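Local coordinates for HDLP (histone deacetylase-like protein) (Aquifex aeolicus, PDB 1C3S), which binds zinc at its active site and probably acts as a zinc-dependent deacetylase of the histone deacetylase type, at residues 90-95 / 139-144; 129-134 / 166-171; 256-261 / 295-300. The protein carries 2 engineered substitutions. All blocks are in the same frame, centred on the assembly; numbering follows the deposited sequence.

Contact 1. Residues 90-95 / 139-144; sequences GYENPV and NGFCYI. With SHH (octanedioic acid hydroxyamide phenylamide), chain C.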
loop_
_atom_site.group_PDB
_atom_site.type_symbol
_atom_site.label_atom_id
_atom_site.label_comp_id
_atom_site.label_asym_id
_atom_site.label_seq_id
_atom_site.Cartn_x
_atom_site.Cartn_y
_atom_site.Cartn_z
ATOM N N GLY A 90 9.452 19.638 -2.802
ATOM C CA GLY A 90 10.734 18.981 -2.766
ATOM C C GLY A 90 10.813 17.907 -3.838
ATOM O O GLY A 90 9.873 17.691 -4.608
ATOM N N TYR A 91 11.956 17.238 -3.879
ATOM C CA TYR A 91 12.194 16.158 -4.808
ATOM C C TYR A 91 11.253 15.016 -4.469
ATOM O O TYR A 91 10.669 14.382 -5.352
ATOM C CB TYR A 91 13.629 15.672 -4.641
ATOM C CG TYR A 91 13.887 14.321 -5.252
ATOM C CD1 TYR A 91 14.022 14.166 -6.623
ATOM C CD2 TYR A 91 13.959 13.187 -4.456
ATOM C CE1 TYR A 91 14.222 12.914 -7.189
ATOM C CE2 TYR A 91 14.159 11.927 -5.014
ATOM C CZ TYR A 91 14.291 11.804 -6.378
ATOM O OH TYR A 91 14.514 10.574 -6.929
ATOM N N GLU A 92 11.136 14.776 -3.165
ATOM C CA GLU A 92 10.326 13.708 -2.588
ATOM C C GLU A 92 8.857 13.781 -2.993
ATOM O O GLU A 92 8.277 12.814 -3.492
ATOM C CB GLU A 92 10.451 13.773 -1.060
ATOM C CG GLU A 92 10.090 12.490 -0.344
ATOM C CD GLU A 92 10.426 12.517 1.148
ATOM O OE1 GLU A 92 9.643 13.108 1.934
ATOM O OE2 GLU A 92 11.491 11.951 1.523
ATOM N N ASN A 93 8.272 14.952 -2.774
ATOM C CA ASN A 93 6.872 15.212 -3.084
ATOM C C ASN A 93 6.876 16.468 -3.955
ATOM O O ASN A 93 6.562 17.559 -3.482
ATOM C CB ASN A 93 6.125 15.479 -1.779
ATOM C CG ASN A 93 6.576 14.559 -0.662
ATOM O OD1 ASN A 93 6.532 13.344 -0.797
ATOM N ND2 ASN A 93 7.017 15.138 0.441
ATOM N N PRO A 94 7.208 16.323 -5.245
ATOM C CA PRO A 94 7.251 17.482 -6.130
ATOM C C PRO A 94 5.882 17.971 -6.520
ATOM O O PRO A 94 4.858 17.426 -6.114
ATOM C CB PRO A 94 7.993 16.957 -7.368
ATOM C CG PRO A 94 8.601 15.663 -6.912
ATOM C CD PRO A 94 7.521 15.117 -6.020
ATOM N N VAL A 95 5.911 19.015 -7.334
ATOM C CA VAL A 95 4.733 19.619 -7.905
ATOM C C VAL A 95 4.467 18.787 -9.161
ATOM O O VAL A 95 5.395 18.463 -9.914
ATOM C CB VAL A 95 5.032 21.086 -8.301
ATOM C CG1 VAL A 95 4.022 21.595 -9.345
ATOM C CG2 VAL A 95 4.984 21.947 -7.062
ATOM N N ASN A 139 4.501 13.643 2.612
ATOM C CA ASN A 139 5.499 12.816 3.258
ATOM C C ASN A 139 5.687 11.464 2.590
ATOM O O ASN A 139 4.753 10.680 2.488
ATOM C CB ASN A 139 5.111 12.633 4.738
ATOM C CG ASN A 139 6.005 11.646 5.471
ATOM O OD1 ASN A 139 7.228 11.820 5.556
ATOM N ND2 ASN A 139 5.388 10.600 6.016
ATOM N N GLY A 140 6.915 11.222 2.147
ATOM C CA GLY A 140 7.284 9.977 1.513
ATOM C C GLY A 140 6.515 9.693 0.258
ATOM O O GLY A 140 5.939 8.609 0.125
ATOM N N PHE A 141 6.508 10.662 -0.655
ATOM C CA PHE A 141 5.809 10.547 -1.941
ATOM C C PHE A 141 4.304 10.719 -1.793
ATOM O O PHE A 141 3.588 10.806 -2.796
ATOM C CB PHE A 141 6.046 9.186 -2.585
ATOM C CG PHE A 141 7.486 8.824 -2.755
ATOM C CD1 PHE A 141 7.832 7.544 -3.173
ATOM C CD2 PHE A 141 8.492 9.761 -2.541
ATOM C CE1 PHE A 141 9.147 7.202 -3.381
ATOM C CE2 PHE A 141 9.820 9.435 -2.743
ATOM C CZ PHE A 141 10.155 8.149 -3.169
ATOM N N CYS A 142 3.815 10.763 -0.558
ATOM C CA CYS A 142 2.380 10.908 -0.343
ATOM C C CYS A 142 1.940 12.322 -0.018
ATOM O O CYS A 142 2.636 13.046 0.673
ATOM C CB CYS A 142 1.927 9.961 0.767
ATOM S SG CYS A 142 2.472 8.297 0.462
ATOM N N TYR A 143 0.772 12.696 -0.536
ATOM C CA TYR A 143 0.184 14.018 -0.321
ATOM C C TYR A 143 -1.127 13.847 0.448
ATOM O O TYR A 143 -1.458 14.638 1.339
ATOM C CB TYR A 143 -0.116 14.719 -1.651
ATOM C CG TYR A 143 1.046 14.824 -2.609
ATOM C CD1 TYR A 143 1.336 13.793 -3.498
ATOM C CD2 TYR A 143 1.878 15.937 -2.599
ATOM C CE1 TYR A 143 2.431 13.871 -4.348
ATOM C CE2 TYR A 143 2.972 16.022 -3.441
ATOM C CZ TYR A 143 3.240 14.988 -4.307
ATOM O OH TYR A 143 4.327 15.067 -5.129
ATOM N N ILE A 144 -1.874 12.810 0.082
ATOM C CA ILE A 144 -3.141 12.514 0.735
ATOM C C ILE A 144 -3.049 11.106 1.279
ATOM O O ILE A 144 -2.487 10.224 0.624
ATOM C CB ILE A 144 -4.329 12.632 -0.253
ATOM C CG1 ILE A 144 -4.385 14.072 -0.794
ATOM C CG2 ILE A 144 -5.646 12.283 0.455
ATOM C CD1 ILE A 144 -5.543 14.377 -1.743
HETATM O O1 SHH C . 5.934 2.620 1.510
HETATM O O2 SHH C . 7.447 3.412 -0.707
HETATM N N1 SHH C . 6.432 3.903 1.229
HETATM C C1 SHH C . 7.448 4.042 0.319
HETATM C C2 SHH C . 8.597 4.825 0.733
HETATM C C3 SHH C . 8.799 6.110 -0.056
HETATM C C4 SHH C . 9.988 6.888 0.463
HETATM C C5 SHH C . 11.225 6.484 -0.302
HETATM C C6 SHH C . 12.137 7.690 -0.211
HETATM C C7 SHH C . 13.584 7.300 -0.411
HETATM C C8 SHH C . 14.078 7.842 -1.720
HETATM O O3 SHH C . 14.086 9.022 -2.036
HETATM N N2 SHH C . 14.549 6.859 -2.513
HETATM C C9 SHH C . 14.888 6.806 -3.986
HETATM C C10 SHH C . 15.405 5.552 -4.469
HETATM C C11 SHH C . 15.771 5.404 -5.883
HETATM C C12 SHH C . 15.646 6.485 -6.804
HETATM C C13 SHH C . 15.134 7.763 -6.283
HETATM C C14 SHH C . 14.734 7.940 -4.867
#
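The phenol of Tyr143 donates to Pro94 O, with OH and O 2.6 Å apart, and meets the acceptor in the carbonyl plane, on a lone pair, at a C=O...O angle of 134°. The bond joins two loops of the histone deacetylase fold. Residues 90-95 lead into helix 98-118; the other loop, 139-144, contains a type I' beta turn from Asn139 to Cys142. Beside the hydroxyl, Asn93 CB rests 3.6 Å from Tyr143 CE2, while helices 63-74 and 98-118 supply Leu69 and Met99 round the same tyrosine.

Asn93 holds the middle of the turn. Its CG lies anti to the carbonyl carbon and beside the backbone N (chi1 -40°), which carries the amide across to the turn; OD1 takes the N-H of Phe141 at 2.7 Å, the donor nearly in line with the CG-OD1 bond (171°), though the bond is bent at the hydrogen. The other end of this amide is fixed as well, since ND2 bonds to Asn87 O. Glu92 reaches the preceding residue with an extended chain, and its OE1 accepts a weak bond from Gly140 N at 3.3 Å. On the way, Glu92 CG passes 3.9 Å from Phe141 CD2, the two side chains crossing at about a right angle.

The ring of Phe141, met edge-to-face by His21, turns one face to the bound hydroxamate inhibitor SHH, as a wall of the tube-like pocket leading to the zinc. The aliphatic linker runs along that face: SHH C3 stands 3.5 Å above the ring plane, offset toward the rim, and Phe141 CZ is 3.5 Å from SHH C5.

Contact 2. Residues 129-134 / 166-171; sequences GMHHAF and DLDAHH. With ZN (zinc ion), chain B; SHH (octanedioic acid hydroxyamide phenylamide), chain C.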
loop_
_atom_site.group_PDB
_atom_site.type_symbol
_atom_site.label_atom_id
_atom_site.label_comp_id
_atom_site.label_asym_id
_atom_site.label_seq_id
_atom_site.Cartn_x
_atom_site.Cartn_y
_atom_site.Cartn_z
ATOM N N GLY A 129 -3.567 3.098 -0.315
ATOM C CA GLY A 129 -2.501 2.630 0.542
ATOM C C GLY A 129 -1.382 3.656 0.627
ATOM O O GLY A 129 -0.239 3.294 0.870
ATOM N N MET A 130 -1.714 4.927 0.402
ATOM C CA MET A 130 -0.755 6.048 0.485
ATOM C C MET A 130 -0.765 6.420 1.963
ATOM O O MET A 130 -1.382 7.400 2.380
ATOM C CB MET A 130 -1.259 7.215 -0.364
ATOM C CG MET A 130 -1.520 6.828 -1.809
ATOM S SD MET A 130 -2.321 8.096 -2.801
ATOM C CE MET A 130 -1.189 9.433 -2.677
ATOM N N HIS A 131 -0.043 5.620 2.736
ATOM C CA HIS A 131 -0.011 5.700 4.191
ATOM C C HIS A 131 0.907 6.640 4.936
ATOM O O HIS A 131 0.874 6.663 6.157
ATOM C CB HIS A 131 0.240 4.288 4.703
ATOM C CG HIS A 131 1.560 3.724 4.276
ATOM N ND1 HIS A 131 1.906 2.408 4.481
ATOM C CD2 HIS A 131 2.641 4.311 3.712
ATOM C CE1 HIS A 131 3.142 2.211 4.057
ATOM N NE2 HIS A 131 3.609 3.351 3.586
ATOM N N HIS A 132 1.718 7.413 4.225
ATOM C CA HIS A 132 2.655 8.318 4.877
ATOM C C HIS A 132 2.174 9.740 5.174
ATOM O O HIS A 132 2.627 10.352 6.142
ATOM C CB HIS A 132 3.940 8.414 4.044
ATOM C CG HIS A 132 4.771 7.166 4.029
ATOM N ND1 HIS A 132 5.251 6.580 5.181
ATOM C CD2 HIS A 132 5.298 6.455 3.000
ATOM C CE1 HIS A 132 6.039 5.568 4.860
ATOM N NE2 HIS A 132 6.086 5.472 3.544
ATOM N N ALA A 133 1.278 10.272 4.351
ATOM C CA ALA A 133 0.826 11.651 4.513
ATOM C C ALA A 133 0.258 11.992 5.884
ATOM O O ALA A 133 -0.473 11.197 6.481
ATOM C CB ALA A 133 -0.181 11.980 3.456
ATOM N N PHE A 134 0.592 13.177 6.390
ATOM C CA PHE A 134 0.062 13.571 7.689
ATOM C C PHE A 134 -1.132 14.488 7.504
ATOM O O PHE A 134 -1.487 14.848 6.395
ATOM C CB PHE A 134 1.120 14.266 8.558
ATOM C CG PHE A 134 2.290 13.400 8.907
ATOM C CD1 PHE A 134 3.465 13.477 8.188
ATOM C CD2 PHE A 134 2.222 12.505 9.965
ATOM C CE1 PHE A 134 4.564 12.668 8.523
ATOM C CE2 PHE A 134 3.312 11.697 10.301
ATOM C CZ PHE A 134 4.477 11.786 9.576
ATOM N N ASP A 166 -0.756 -3.117 7.485
ATOM C CA ASP A 166 0.079 -2.586 6.429
ATOM C C ASP A 166 1.234 -3.574 6.172
ATOM O O ASP A 166 2.073 -3.801 7.042
ATOM C CB ASP A 166 0.594 -1.220 6.907
ATOM C CG ASP A 166 1.298 -0.420 5.828
ATOM O OD1 ASP A 166 2.373 -0.846 5.364
ATOM O OD2 ASP A 166 0.767 0.655 5.456
ATOM N N LEU A 167 1.274 -4.175 4.988
ATOM C CA LEU A 167 2.342 -5.118 4.694
ATOM C C LEU A 167 3.360 -4.482 3.766
ATOM O O LEU A 167 4.240 -5.148 3.252
ATOM C CB LEU A 167 1.793 -6.395 4.063
ATOM C CG LEU A 167 0.630 -7.089 4.776
ATOM C CD1 LEU A 167 0.288 -8.369 4.018
ATOM C CD2 LEU A 167 0.975 -7.384 6.212
ATOM N N ASP A 168 3.224 -3.180 3.564
ATOM C CA ASP A 168 4.142 -2.439 2.730
ATOM C C ASP A 168 5.469 -2.485 3.457
ATOM O O ASP A 168 5.505 -2.459 4.685
ATOM C CB ASP A 168 3.708 -0.994 2.638
ATOM C CG ASP A 168 4.432 -0.251 1.568
ATOM O OD1 ASP A 168 3.886 -0.201 0.449
ATOM O OD2 ASP A 168 5.541 0.257 1.839
ATOM N N ALA A 169 6.551 -2.521 2.696
ATOM C CA ALA A 169 7.896 -2.579 3.238
ATOM C C ALA A 169 8.266 -1.430 4.168
ATOM O O ALA A 169 9.261 -1.530 4.887
ATOM C CB ALA A 169 8.900 -2.664 2.103
ATOM N N HIS A 170 7.490 -0.345 4.159
ATOM C CA HIS A 170 7.786 0.792 5.040
ATOM C C HIS A 170 6.661 1.085 6.026
ATOM O O HIS A 170 5.486 0.891 5.719
ATOM C CB HIS A 170 8.019 2.083 4.251
ATOM C CG HIS A 170 8.932 1.932 3.088
ATOM N ND1 HIS A 170 8.597 1.153 2.012
ATOM C CD2 HIS A 170 10.138 2.503 2.869
ATOM C CE1 HIS A 170 9.597 1.267 1.167
ATOM N NE2 HIS A 170 10.556 2.076 1.641
ATOM N N HIS A 171 7.045 1.588 7.198
ATOM C CA HIS A 171 6.111 1.961 8.253
ATOM C C HIS A 171 5.139 3.024 7.778
ATOM O O HIS A 171 5.514 3.996 7.144
ATOM C CB HIS A 171 6.895 2.490 9.456
ATOM C CG HIS A 171 6.050 3.140 10.510
ATOM N ND1 HIS A 171 5.056 2.471 11.192
ATOM C CD2 HIS A 171 6.092 4.385 11.039
ATOM C CE1 HIS A 171 4.523 3.274 12.094
ATOM N NE2 HIS A 171 5.136 4.440 12.021
HETATM ZN ZN ZN B . 6.834 1.198 0.766
HETATM O O1 SHH C . 5.934 2.620 1.510
HETATM O O2 SHH C . 7.447 3.412 -0.707
HETATM N N1 SHH C . 6.432 3.903 1.229
HETATM C C1 SHH C . 7.448 4.042 0.319
HETATM C C2 SHH C . 8.597 4.825 0.733
HETATM C C3 SHH C . 8.799 6.110 -0.056
HETATM C C4 SHH C . 9.988 6.888 0.463
HETATM C C5 SHH C . 11.225 6.484 -0.302
HETATM C C6 SHH C . 12.137 7.690 -0.211
HETATM C C7 SHH C . 13.584 7.300 -0.411
HETATM C C8 SHH C . 14.078 7.842 -1.720
HETATM O O3 SHH C . 14.086 9.022 -2.036
HETATM N N2 SHH C . 14.549 6.859 -2.513
HETATM C C9 SHH C . 14.888 6.806 -3.986
HETATM C C10 SHH C . 15.405 5.552 -4.469
HETATM C C11 SHH C . 15.771 5.404 -5.883
HETATM C C12 SHH C . 15.646 6.485 -6.804
HETATM C C13 SHH C . 15.134 7.763 -6.283
HETATM C C14 SHH C . 14.734 7.940 -4.867
#
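This buried, polar active-site contact of the histone deacetylase fold joins the loop after strand 122-125 to the loop leaving strand 162-166. The 166-171 loop supplies two zinc ligands, while His131 and His132 grip the bound hydroxamate by hydrogen bonds.

His131 CG stands between its backbone N and carbonyl carbon (chi1 63°), which points the ring at Asp166. ND1 donates to Asp166 OD2 almost straight (168°), ring and carboxylate nearly coplanar. The modelled 2.3 Å between His131 ND1 and Asp166 OD2 is very short and doubtful in detail. Asp166 OD2 also bonds to Tyr164 OH, a second grip on the carboxylate. Across the imidazole, His131 NE2 donates to SHH O1 at 3.2 Å.

His132 NE2 accepts from SHH N1 at 2.8 Å, in the ring plane, while ND1 bonds to Asp173. His131 CD2 sits 3.4 Å above the centre of the His132 ring. With an alanine here, SHH N1 would probably lose its acceptor, Asp173 OD2 its histidine partner and the His131 ring its flat neighbour.

The zinc binds SHH O1, Asp168 OD2 (1.9 Å) and His170 ND1; Asp258 completes the site, and Asp168 OD1 accepts from Gly295 N. An Asx turn shapes this loop: His170 N donates to the anti lone pair of Asp168 OD2 at 3.1 Å, and SHH C2 lies 3.4 Å above the centre of the His170 ring.

Contact 3. Residues 256-261 / 295-300; sequences GTDPLL and GGYHPY. With ZN (zinc ion), chain B; SHH (octanedioic acid hydroxyamide phenylamide), chain C.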
loop_
_atom_site.group_PDB
_atom_site.type_symbol
_atom_site.label_atom_id
_atom_site.label_comp_id
_atom_site.label_asym_id
_atom_site.label_seq_id
_atom_site.Cartn_x
_atom_site.Cartn_y
_atom_site.Cartn_z
ATOM N N GLY A 256 1.416 -3.210 -0.439
ATOM C CA GLY A 256 2.483 -2.654 -1.247
ATOM C C GLY A 256 3.351 -3.818 -1.693
ATOM O O GLY A 256 3.624 -4.725 -0.907
ATOM N N THR A 257 3.781 -3.803 -2.953
ATOM C CA THR A 257 4.605 -4.881 -3.483
ATOM C C THR A 257 6.074 -4.562 -3.316
ATOM O O THR A 257 6.933 -5.279 -3.841
ATOM C CB THR A 257 4.354 -5.120 -4.992
ATOM O OG1 THR A 257 4.716 -3.945 -5.732
ATOM C CG2 THR A 257 2.880 -5.453 -5.254
ATOM N N ASP A 258 6.393 -3.498 -2.586
ATOM C CA ASP A 258 7.799 -3.191 -2.452
ATOM C C ASP A 258 8.579 -4.129 -1.539
ATOM O O ASP A 258 9.806 -4.063 -1.518
ATOM C CB ASP A 258 8.048 -1.722 -2.072
ATOM C CG ASP A 258 7.332 -1.308 -0.818
ATOM O OD1 ASP A 258 6.952 -2.208 -0.037
ATOM O OD2 ASP A 258 7.179 -0.078 -0.606
ATOM N N PRO A 259 7.896 -4.992 -0.750
ATOM C CA PRO A 259 8.686 -5.893 0.099
ATOM C C PRO A 259 9.373 -6.959 -0.768
ATOM O O PRO A 259 10.320 -7.610 -0.333
ATOM C CB PRO A 259 7.636 -6.489 1.029
ATOM C CG PRO A 259 6.462 -6.581 0.129
ATOM C CD PRO A 259 6.463 -5.174 -0.449
ATOM N N LEU A 260 8.896 -7.112 -2.005
ATOM C CA LEU A 260 9.450 -8.084 -2.947
ATOM C C LEU A 260 10.913 -7.872 -3.329
ATOM O O LEU A 260 11.357 -6.739 -3.542
ATOM C CB LEU A 260 8.609 -8.111 -4.234
ATOM C CG LEU A 260 7.166 -8.608 -4.133
ATOM C CD1 LEU A 260 6.481 -8.457 -5.465
ATOM C CD2 LEU A 260 7.154 -10.063 -3.676
ATOM N N LEU A 261 11.633 -8.985 -3.449
ATOM C CA LEU A 261 13.056 -9.029 -3.818
ATOM C C LEU A 261 13.557 -8.083 -4.917
ATOM O O LEU A 261 14.609 -7.461 -4.758
ATOM C CB LEU A 261 13.436 -10.452 -4.224
ATOM C CG LEU A 261 14.852 -10.634 -4.782
ATOM C CD1 LEU A 261 15.844 -10.313 -3.700
ATOM C CD2 LEU A 261 15.057 -12.058 -5.283
ATOM N N GLY A 295 3.132 1.029 -1.901
ATOM C CA GLY A 295 4.399 1.189 -2.589
ATOM C C GLY A 295 4.725 0.033 -3.507
ATOM O O GLY A 295 4.321 -1.102 -3.261
ATOM N N GLY A 296 5.463 0.329 -4.571
ATOM C CA GLY A 296 5.843 -0.694 -5.526
ATOM C C GLY A 296 6.565 0.032 -6.633
ATOM O O GLY A 296 5.969 0.885 -7.292
ATOM N N TYR A 297 7.829 -0.303 -6.873
ATOM C CA TYR A 297 8.565 0.441 -7.876
ATOM C C TYR A 297 9.115 -0.341 -9.051
ATOM O O TYR A 297 9.629 0.244 -10.007
ATOM C CB TYR A 297 9.652 1.227 -7.169
ATOM C CG TYR A 297 9.068 1.935 -5.976
ATOM C CD1 TYR A 297 8.865 1.263 -4.765
ATOM C CD2 TYR A 297 8.573 3.235 -6.101
ATOM C CE1 TYR A 297 8.177 1.864 -3.716
ATOM C CE2 TYR A 297 7.892 3.838 -5.077
ATOM C CZ TYR A 297 7.681 3.160 -3.887
ATOM O OH TYR A 297 6.904 3.769 -2.929
ATOM N N HIS A 298 9.005 -1.657 -8.985
ATOM C CA HIS A 298 9.469 -2.473 -10.087
ATOM C C HIS A 298 8.227 -2.844 -10.896
ATOM O O HIS A 298 7.358 -3.582 -10.422
ATOM C CB HIS A 298 10.131 -3.746 -9.603
ATOM C CG HIS A 298 10.802 -4.499 -10.696
ATOM N ND1 HIS A 298 12.082 -4.211 -11.114
ATOM C CD2 HIS A 298 10.335 -5.445 -11.538
ATOM C CE1 HIS A 298 12.375 -4.951 -12.168
ATOM N NE2 HIS A 298 11.332 -5.706 -12.447
ATOM N N PRO A 299 8.143 -2.367 -12.143
ATOM C CA PRO A 299 6.979 -2.665 -12.985
ATOM C C PRO A 299 6.597 -4.152 -13.068
ATOM O O PRO A 299 5.408 -4.493 -12.981
ATOM C CB PRO A 299 7.382 -2.063 -14.331
ATOM C CG PRO A 299 8.928 -2.164 -14.287
ATOM C CD PRO A 299 9.137 -1.592 -12.908
ATOM N N TYR A 300 7.595 -5.024 -13.215
ATOM C CA TYR A 300 7.375 -6.468 -13.321
ATOM C C TYR A 300 6.830 -7.119 -12.048
ATOM O O TYR A 300 5.915 -7.935 -12.100
ATOM C CB TYR A 300 8.690 -7.175 -13.700
ATOM C CG TYR A 300 9.279 -6.829 -15.062
ATOM C CD1 TYR A 300 9.142 -5.545 -15.609
ATOM C CD2 TYR A 300 10.073 -7.757 -15.754
ATOM C CE1 TYR A 300 9.786 -5.191 -16.799
ATOM C CE2 TYR A 300 10.723 -7.409 -16.946
ATOM C CZ TYR A 300 10.576 -6.124 -17.452
ATOM O OH TYR A 300 11.262 -5.754 -18.580
HETATM ZN ZN ZN B . 6.834 1.198 0.766
HETATM O O1 SHH C . 5.934 2.620 1.510
HETATM O O2 SHH C . 7.447 3.412 -0.707
HETATM N N1 SHH C . 6.432 3.903 1.229
HETATM C C1 SHH C . 7.448 4.042 0.319
HETATM C C2 SHH C . 8.597 4.825 0.733
HETATM C C3 SHH C . 8.799 6.110 -0.056
HETATM C C4 SHH C . 9.988 6.888 0.463
HETATM C C5 SHH C . 11.225 6.484 -0.302
HETATM C C6 SHH C . 12.137 7.690 -0.211
HETATM C C7 SHH C . 13.584 7.300 -0.411
HETATM C C8 SHH C . 14.078 7.842 -1.720
HETATM O O3 SHH C . 14.086 9.022 -2.036
HETATM N N2 SHH C . 14.549 6.859 -2.513
HETATM C C9 SHH C . 14.888 6.806 -3.986
HETATM C C10 SHH C . 15.405 5.552 -4.469
HETATM C C11 SHH C . 15.771 5.404 -5.883
HETATM C C12 SHH C . 15.646 6.485 -6.804
HETATM C C13 SHH C . 15.134 7.763 -6.283
HETATM C C14 SHH C . 14.734 7.940 -4.867
#
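Asp258 and Tyr297 converge on the bound hydroxamate, one through the metal and one directly. Asp258 OD2 binds the zinc at 1.9 Å, alongside Asp168, His170 and SHH O1, while Tyr297 OH donates to the hydroxamate carbonyl, SHH O2. The modelled OH to O2 separation of 2.3 Å is very short, and its exact value is doubtful. The two side chains also meet each other: Asp258 OD2 lies in the plane of the tyrosine ring, at its edge, 3.8 Å from CE1. The aspartate's second oxygen, OD1, accepts from Ala169 N, so both ends of the carboxylate are held and its rotation is fixed. Asp258 CG stands between its own backbone N and carbonyl carbon (chi1 56°), a rotamer that turns the carboxylate toward the metal.

Behind these groups the backbones join. Gly295 O is shared by two successive amides, Thr257 N at 2.8 Å and Asp258 N at 3.2 Å, both bent (122° and 126°) and weak. These loops leave the C-terminal ends of the neighbouring parallel strands 250-254 and 290-292, where the active site of this arginase-like alpha/beta fold lies. The approach is close enough to leave little room for side chains: a CB placed on Gly295 would fall 2.4 Å from Asp258 OD2, and one on Gly296 2.5 Å from Thr257 OG1.

Farther out, Thr257 OG1 rests 3.4 Å from Gly296 CA. Thr257 to Leu260 form a type I beta turn, His298 takes the N-cap position of helix 299-313, and Leu260 packs on Ala301 and Ala305 of that helix.

Overall arrangement
From the N terminus, contact 1 closes first: the loop before helix 146-156 returns to the loop before helix 98-118, enclosing that helix and strand 122-125. Contact 2 opens inside that span, at 129-134, and closes beyond it at 166-171, so the two cross; a probable hydrogen bond from Asn139 ND2 to His132 O joins them. Contact 3 follows in series, closing a loop that contains helix 272-286 and strand 290-292. It abuts contact 2, with Gly256 CA 3.3 Å from Asp168 OD1. Contacts 2 and 3 share the zinc, their centres about 13 Å apart, and all three touch SHH, contact 1 along its linker and at its phenyl end.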